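PDB 2ABW: Pdx2 protein from Plasmodium falciparum, which hydrolyses glutamine to glutamate and ammonia as the glutaminase subunit of PLP synthase, supplying ammonia to the Pdx1 partner for vitamin B6 synthesis. Local coordinates for residues G89-S94 against I117-N122; S130-L135 against T149-R154; I153-I158 against G192-P197. All coordinates share one frame; numbering follows the deposited sequence.

In the fold
The three contacts follow one another along the chain and lead across the active-site side of a glutaminase of the triad type. Contact 1 packs helix 88-92, which follows the nucleophile Cys87, onto strand 115-120 of the small three-stranded sheet. Contact 2 is the hairpin at one edge of the large nine-stranded sheet. Contact 3 starts on the last residues of contact 2 (Ile153 and Arg154) and brings the 153-158 loop and strand against the His196 segment. Its centre lies about 9 Å from that of contact 1 and about 8 Å from that of contact 2, whereas contacts 1 and 2 are about 17 Å apart between centres. Contact 3 thus bridges the two sheets beside the catalytic residues.

Contact 1 (G89-S94 against I117-N122); sequences GCILLS and ITICRN
No aromatic ring takes part here; the flat groups are the Cys90 carbonyl, which Ser94 OG approaches from above its plane, and the guanidinium of Arg121, which its extended chain carries away from 89-94. The bond from Ser94 OG to Cys90 O is 2.9 Å long, and the donor stands 30° out of the carbonyl plane. The same oxygen also accepts from Leu93 N, so two donors grip it.

Ser94 CB points at strand 117-120, and the hydroxyl is hemmed in by isoleucine carbons. With CG1 of Ile117 in the crowded position between backbone N and carbonyl carbon (chi1 66°), its CD1 comes to 3.3 Å from Ser94 OG. Ile119, two residues on, aims its CB at 89-94 and brings CG2 to 3.4 Å from Ser94 OG. The other branch of Ile119, with CG1 anti to the backbone N (chi1 -161°), reaches the helix: CD1 ends 3.9 Å from Cys90 SG and 4.0 Å from CG1 of Ile91, whose chain it crosses at about a right angle. Ile91 CD1 then lies 4.1 Å from Arg121 CB. Val97 touches both Ile91 and Ile119 from the adjoining strand 94-98.

No hydrogen bond joins the two segments. The buried serine spends its proton on its own segment and turns its oxygen against carbons of Ile117 and Ile119, so cohesion across the interface is apolar. That packing sets the helix that follows Cys87 against the strand leading to Arg121, a residue thought to bind the glutamine substrate.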
# COMPACT_ATOMS: atom_id res chain seq x y z
N GLY A 89 1.57 5.49 0.20
CA GLY A 89 2.22 4.38 0.84
C GLY A 89 2.98 3.61 -0.20
O GLY A 89 3.96 2.95 0.13
N CYS A 90 2.44 3.49 -1.41
CA CYS A 90 3.16 2.73 -2.45
C CYS A 90 4.47 3.41 -2.70
O CYS A 90 5.48 2.72 -2.82
CB CYS A 90 2.33 2.63 -3.74
SG CYS A 90 2.97 1.44 -4.91
N ILE A 91 4.49 4.73 -2.77
CA ILE A 91 5.75 5.48 -2.98
C ILE A 91 6.76 5.14 -1.84
O ILE A 91 7.92 4.82 -2.12
CB ILE A 91 5.51 6.97 -3.06
CG1 ILE A 91 4.77 7.27 -4.36
CG2 ILE A 91 6.85 7.71 -3.00
CD1 ILE A 91 4.35 8.71 -4.48
N LEU A 92 6.26 5.15 -0.62
CA LEU A 92 7.11 4.96 0.56
C LEU A 92 7.54 3.51 0.76
O LEU A 92 8.38 3.25 1.61
CB LEU A 92 6.41 5.47 1.79
CG LEU A 92 6.25 7.00 1.83
CD1 LEU A 92 5.38 7.39 3.04
CD2 LEU A 92 7.61 7.69 1.80
N LEU A 93 7.05 2.56 0.01
CA LEU A 93 7.64 1.18 -0.04
C LEU A 93 8.69 1.00 -1.14
O LEU A 93 9.32 -0.06 -1.29
CB LEU A 93 6.56 0.14 -0.23
CG LEU A 93 5.50 0.04 0.85
CD1 LEU A 93 4.41 -0.99 0.57
CD2 LEU A 93 6.23 -0.38 2.24
N SER A 94 8.76 1.99 -2.03
CA SER A 94 9.53 1.82 -3.21
C SER A 94 11.04 2.02 -2.99
O SER A 94 11.48 2.87 -2.22
CB SER A 94 9.06 2.72 -4.35
OG SER A 94 7.72 2.43 -4.65
N ILE A 117 11.12 -1.48 -6.83
CA ILE A 117 10.64 -0.78 -8.00
C ILE A 117 11.13 0.66 -7.98
O ILE A 117 11.50 1.21 -6.98
CB ILE A 117 9.10 -0.76 -8.04
CG1 ILE A 117 8.48 0.09 -6.88
CG2 ILE A 117 8.57 -2.19 -8.07
CD1 ILE A 117 6.95 0.01 -6.75
N THR A 118 11.11 1.28 -9.15
CA THR A 118 11.28 2.71 -9.27
C THR A 118 9.95 3.33 -9.56
O THR A 118 9.21 2.90 -10.48
CB THR A 118 12.18 3.05 -10.48
OG1 THR A 118 13.47 2.47 -10.28
CG2 THR A 118 12.34 4.49 -10.72
N ILE A 119 9.56 4.29 -8.75
CA ILE A 119 8.27 4.93 -8.87
C ILE A 119 8.43 6.47 -9.02
O ILE A 119 9.39 7.06 -8.43
CB ILE A 119 7.42 4.59 -7.67
CG1 ILE A 119 5.94 4.82 -7.94
CG2 ILE A 119 7.93 5.38 -6.41
CD1 ILE A 119 5.06 4.18 -6.83
N CYS A 120 7.56 7.09 -9.78
CA CYS A 120 7.56 8.52 -10.09
C CYS A 120 6.30 9.16 -9.59
O CYS A 120 5.18 8.67 -9.82
CB CYS A 120 7.58 8.72 -11.58
SG CYS A 120 8.84 7.81 -12.30
N ARG A 121 6.44 10.26 -8.88
CA ARG A 121 5.26 10.84 -8.32
C ARG A 121 4.57 11.61 -9.38
O ARG A 121 3.36 11.68 -9.35
CB ARG A 121 5.56 11.69 -7.08
CG ARG A 121 5.26 13.05 -7.20
CD ARG A 121 5.08 13.68 -5.85
NE ARG A 121 5.24 15.11 -5.97
CZ ARG A 121 5.21 15.96 -4.94
NH1 ARG A 121 4.99 15.52 -3.70
NH2 ARG A 121 5.39 17.27 -5.14
N ASN A 122 5.34 12.20 -10.29
CA ASN A 122 4.87 13.24 -11.19
C ASN A 122 3.38 13.47 -11.27
O ASN A 122 2.73 12.82 -12.09

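Contact 2 (S130-L135 against T149-R154)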
# COMPACT_ATOMS: atom_id res chain seq x y z
N SER A 130 -7.33 12.09 -13.54
CA SER A 130 -8.27 11.20 -12.88
C SER A 130 -9.06 10.37 -13.86
O SER A 130 -9.60 10.88 -14.85
CB SER A 130 -9.26 11.96 -11.99
OG SER A 130 -10.43 12.31 -12.70
N PHE A 131 -9.18 9.08 -13.59
CA PHE A 131 -9.89 8.19 -14.44
C PHE A 131 -10.13 6.87 -13.72
O PHE A 131 -9.44 6.58 -12.76
CB PHE A 131 -9.12 7.97 -15.76
CG PHE A 131 -7.74 7.40 -15.57
CD1 PHE A 131 -7.55 6.05 -15.54
CD2 PHE A 131 -6.63 8.23 -15.53
CE1 PHE A 131 -6.24 5.50 -15.35
CE2 PHE A 131 -5.35 7.72 -15.34
CZ PHE A 131 -5.15 6.35 -15.29
N ILE A 132 -11.14 6.17 -14.19
CA ILE A 132 -11.39 4.78 -13.80
C ILE A 132 -10.89 3.86 -14.93
O ILE A 132 -11.26 4.06 -16.13
CB ILE A 132 -12.82 4.53 -13.50
CG1 ILE A 132 -13.22 5.32 -12.22
CG2 ILE A 132 -13.03 3.05 -13.31
CD1 ILE A 132 -14.72 5.37 -11.95
N CYS A 133 -10.02 2.93 -14.58
CA CYS A 133 -9.52 1.96 -15.50
C CYS A 133 -10.02 0.56 -15.16
O CYS A 133 -10.37 0.23 -14.05
CB CYS A 133 -7.99 2.03 -15.56
SG CYS A 133 -7.21 1.62 -14.10
N SER A 134 -10.09 -0.28 -16.20
CA SER A 134 -10.31 -1.69 -16.06
C SER A 134 -8.97 -2.36 -15.75
O SER A 134 -7.95 -2.10 -16.43
CB SER A 134 -10.81 -2.27 -17.38
OG SER A 134 -11.40 -3.54 -17.14
N LEU A 135 -8.95 -3.31 -14.80
CA LEU A 135 -7.69 -3.98 -14.42
C LEU A 135 -7.57 -5.36 -15.03
O LEU A 135 -8.58 -6.11 -15.09
CB LEU A 135 -7.68 -4.13 -12.89
CG LEU A 135 -7.62 -2.82 -12.07
CD1 LEU A 135 -7.72 -3.21 -10.52
CD2 LEU A 135 -6.34 -2.01 -12.40
N THR A 149 -12.33 -2.67 -11.47
CA THR A 149 -11.90 -1.35 -11.84
C THR A 149 -11.04 -0.74 -10.73
O THR A 149 -11.00 -1.22 -9.61
CB THR A 149 -13.11 -0.44 -12.05
OG1 THR A 149 -14.04 -0.66 -10.98
CG2 THR A 149 -13.74 -0.88 -13.36
N ALA A 150 -10.32 0.30 -11.13
CA ALA A 150 -9.50 1.08 -10.24
C ALA A 150 -9.66 2.54 -10.53
O ALA A 150 -9.73 2.97 -11.68
CB ALA A 150 -8.03 0.73 -10.48
N ALA A 151 -9.65 3.35 -9.46
CA ALA A 151 -9.70 4.80 -9.60
C ALA A 151 -8.32 5.42 -9.42
O ALA A 151 -7.73 5.38 -8.32
CB ALA A 151 -10.69 5.35 -8.56
N CYS A 152 -7.77 5.94 -10.53
CA CYS A 152 -6.46 6.54 -10.50
C CYS A 152 -6.60 8.03 -10.44
O CYS A 152 -7.11 8.59 -11.36
CB CYS A 152 -5.73 6.22 -11.79
SG CYS A 152 -5.20 4.49 -11.82
N ILE A 153 -6.20 8.63 -9.34
CA ILE A 153 -6.24 10.09 -9.18
C ILE A 153 -4.85 10.62 -8.86
O ILE A 153 -4.34 10.41 -7.77
CB ILE A 153 -7.26 10.48 -8.11
CG1 ILE A 153 -8.65 9.94 -8.48
CG2 ILE A 153 -7.41 12.03 -8.06
CD1 ILE A 153 -9.64 10.36 -7.48
N ARG A 154 -4.26 11.27 -9.85
CA ARG A 154 -2.89 11.73 -9.78
C ARG A 154 -1.99 10.58 -9.31
O ARG A 154 -1.19 10.70 -8.40
CB ARG A 154 -2.82 12.98 -8.88
CG ARG A 154 -2.60 12.76 -7.37
CD ARG A 154 -3.01 14.03 -6.54
NE ARG A 154 -3.11 13.71 -5.10
CZ ARG A 154 -3.15 14.62 -4.12
NH1 ARG A 154 -3.11 15.92 -4.42
NH2 ARG A 154 -3.22 14.22 -2.85
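Four backbone hydrogen bonds hold this antiparallel ladder, in two hydrogen-bonded pairs. Phe131 and Cys152 exchange two: Cys152 N to Phe131 O is 2.9 Å and meets the oxygen almost along the C=O axis, while Phe131 N to Cys152 O, at 3.1 Å, lies in the carbonyl plane. Cys133 and Ala150 exchange two more, Cys133 N to Ala150 O and Ala150 N to Cys133 O, both 2.9 Å and both in the carbonyl plane. In the non-hydrogen-bonded pairs between and beyond them, CA-H groups lean on the same carbonyls, as when Ile132 CA sits 3.2 Å from Ala150 O.

Phe131, Cys133, Ala150 and Cys152 share one face. Phe131 CG takes the crowded position between backbone N and carbonyl carbon (chi1 59°), and the ring leans across to the partner strand. Cys152 CB makes a CH-pi contact over one face, 3.8 Å from the ring centroid, while its SG stands obliquely to the ring. Cys133 CB lies at the ring's edge, in plane; Cys133 SG settles 3.8 Å from Ala150 CB, which Leu135 CD2 approaches to 3.7 Å. On the opposite face the Ile132 and Thr149 side chains cross obliquely, CG2 to CB.

This beta hairpin leads into Ile153 and Arg154, probable glutamine-binding residues, and Ile153 touches catalytic His196. Strand 149-153 ends the nine-stranded sheet; strand 130-137 separates it from strand 167-174, whose His174 stacks on Phe131. Ala151 bonds to the His196 backbone; Phe195 touches Ala150 on the Phe131 face, while Leu200 packs on Ile132 and Thr149 on the other.

Contact 3 (I153-I158 against G192-P197); sequences IRAPYI and GTVFHP
Val194 carries this contact, its CB aimed at the 153-158 chain and met by three side chains there and by the Pro156 carbonyl, whose O is 3.5 Å from Val194 CB. CG1, anti to the carbonyl carbon (chi1 -52°), points to Ile158, whose chain crosses it obliquely, CD1 lying 3.6 Å from Val194 CG1. Pro156 slides past in the opposite sense, its CG 4.0 Å from Val194 CB. On the other branch, Val194 CG2 and Ala155 CB are 4.2 Å apart, and the same methyl of Ala155 rests 3.4 Å from Val194 O.

That carbonyl is also the polar link. A water donates to Val194 O at 2.7 Å and accepts from Ile153 N at 3.0 Å, so it spans the two segments, which share no direct hydrogen bond.

His196 turns the edge of its imidazole to Ile153: the peptide oxygen Ile153 O lies near the ring plane, 4.1 Å from NE2. ND1 bonds to Glu198 OE2, consistent with the charge-relay role of the pair. Pro156 and His196 both touch the nucleophile Cys87, and Ile153 and Arg154 probably bind glutamine, so the loop borders the catalytic pocket.

Strand 190-193, inside the large sheet between 83-86 and 180-187, delivers Val194 and His196. Across from it, Ile158 packs on Ile182 of strand 180-187, while Tyr157 pairs through its backbone with Cys120, carrying strand 157-161 into the small sheet.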
# COMPACT_ATOMS: atom_id res chain seq x y z
N ILE A 153 -6.20 8.63 -9.34
CA ILE A 153 -6.24 10.09 -9.18
C ILE A 153 -4.85 10.62 -8.86
O ILE A 153 -4.34 10.41 -7.77
CB ILE A 153 -7.26 10.48 -8.11
CG1 ILE A 153 -8.65 9.94 -8.48
CG2 ILE A 153 -7.41 12.03 -8.06
CD1 ILE A 153 -9.64 10.36 -7.48
N ARG A 154 -4.26 11.27 -9.85
CA ARG A 154 -2.89 11.73 -9.78
C ARG A 154 -1.99 10.58 -9.31
O ARG A 154 -1.19 10.70 -8.40
CB ARG A 154 -2.82 12.98 -8.88
CG ARG A 154 -2.60 12.76 -7.37
CD ARG A 154 -3.01 14.03 -6.54
NE ARG A 154 -3.11 13.71 -5.10
CZ ARG A 154 -3.15 14.62 -4.12
NH1 ARG A 154 -3.11 15.92 -4.42
NH2 ARG A 154 -3.22 14.22 -2.85
N ALA A 155 -2.20 9.42 -9.95
CA ALA A 155 -1.56 8.20 -9.49
C ALA A 155 -0.07 8.25 -9.73
O ALA A 155 0.35 8.77 -10.78
CB ALA A 155 -2.10 7.00 -10.26
N PRO A 156 0.72 7.70 -8.80
CA PRO A 156 2.15 7.60 -9.07
C PRO A 156 2.34 6.58 -10.20
O PRO A 156 1.43 5.75 -10.44
CB PRO A 156 2.73 7.10 -7.75
CG PRO A 156 1.64 6.42 -7.11
CD PRO A 156 0.42 7.19 -7.47
N TYR A 157 3.49 6.65 -10.84
CA TYR A 157 3.82 5.82 -11.98
C TYR A 157 4.97 4.92 -11.68
O TYR A 157 6.07 5.34 -11.40
CB TYR A 157 4.11 6.70 -13.18
CG TYR A 157 4.54 5.96 -14.41
CD1 TYR A 157 3.63 5.26 -15.17
CD2 TYR A 157 5.83 6.02 -14.84
CE1 TYR A 157 4.04 4.59 -16.33
CE2 TYR A 157 6.24 5.35 -15.98
CZ TYR A 157 5.34 4.63 -16.68
OH TYR A 157 5.78 3.99 -17.84
N ILE A 158 4.76 3.61 -11.86
CA ILE A 158 5.80 2.62 -11.66
C ILE A 158 6.61 2.46 -12.94
O ILE A 158 6.14 1.84 -13.93
CB ILE A 158 5.19 1.30 -11.20
CG1 ILE A 158 4.50 1.49 -9.85
CG2 ILE A 158 6.24 0.23 -11.17
CD1 ILE A 158 3.63 0.29 -9.28
N GLY A 192 1.61 -3.20 -3.15
CA GLY A 192 1.58 -1.80 -3.49
C GLY A 192 0.58 -1.56 -4.63
O GLY A 192 0.59 -2.28 -5.62
N THR A 193 -0.22 -0.50 -4.48
CA THR A 193 -1.21 -0.08 -5.50
C THR A 193 -1.10 1.38 -5.75
O THR A 193 -0.82 2.17 -4.81
CB THR A 193 -2.61 -0.46 -5.04
OG1 THR A 193 -2.88 0.08 -3.71
CG2 THR A 193 -2.78 -2.00 -5.05
N VAL A 194 -1.19 1.78 -7.02
CA VAL A 194 -1.07 3.21 -7.35
C VAL A 194 -2.40 3.95 -7.28
O VAL A 194 -2.45 5.20 -7.40
CB VAL A 194 -0.44 3.40 -8.74
CG1 VAL A 194 0.90 2.63 -8.88
CG2 VAL A 194 -1.43 2.91 -9.84
N PHE A 195 -3.47 3.22 -7.21
CA PHE A 195 -4.87 3.73 -7.25
C PHE A 195 -5.43 3.90 -5.83
O PHE A 195 -4.75 3.59 -4.85
CB PHE A 195 -5.75 2.81 -8.11
CG PHE A 195 -5.67 1.33 -7.75
CD1 PHE A 195 -6.51 0.79 -6.81
CD2 PHE A 195 -4.77 0.51 -8.40
CE1 PHE A 195 -6.46 -0.55 -6.50
CE2 PHE A 195 -4.72 -0.83 -8.10
CZ PHE A 195 -5.55 -1.38 -7.15
N HIS A 196 -6.63 4.41 -5.77
CA HIS A 196 -7.38 4.64 -4.53
C HIS A 196 -8.42 3.57 -4.33
O HIS A 196 -9.55 3.70 -4.78
CB HIS A 196 -8.06 6.01 -4.60
CG HIS A 196 -7.15 7.12 -4.27
ND1 HIS A 196 -7.04 7.61 -2.99
CD2 HIS A 196 -6.27 7.80 -5.03
CE1 HIS A 196 -6.16 8.60 -3.00
NE2 HIS A 196 -5.65 8.72 -4.22
N PRO A 197 -8.05 2.47 -3.63
CA PRO A 197 -8.99 1.33 -3.51
C PRO A 197 -10.18 1.66 -2.66
O PRO A 197 -11.21 0.97 -2.70
CB PRO A 197 -8.12 0.31 -2.75
CG PRO A 197 -7.14 1.11 -1.96
CD PRO A 197 -6.85 2.31 -2.81
O HOH W 1 -4.24 7.25 -7.60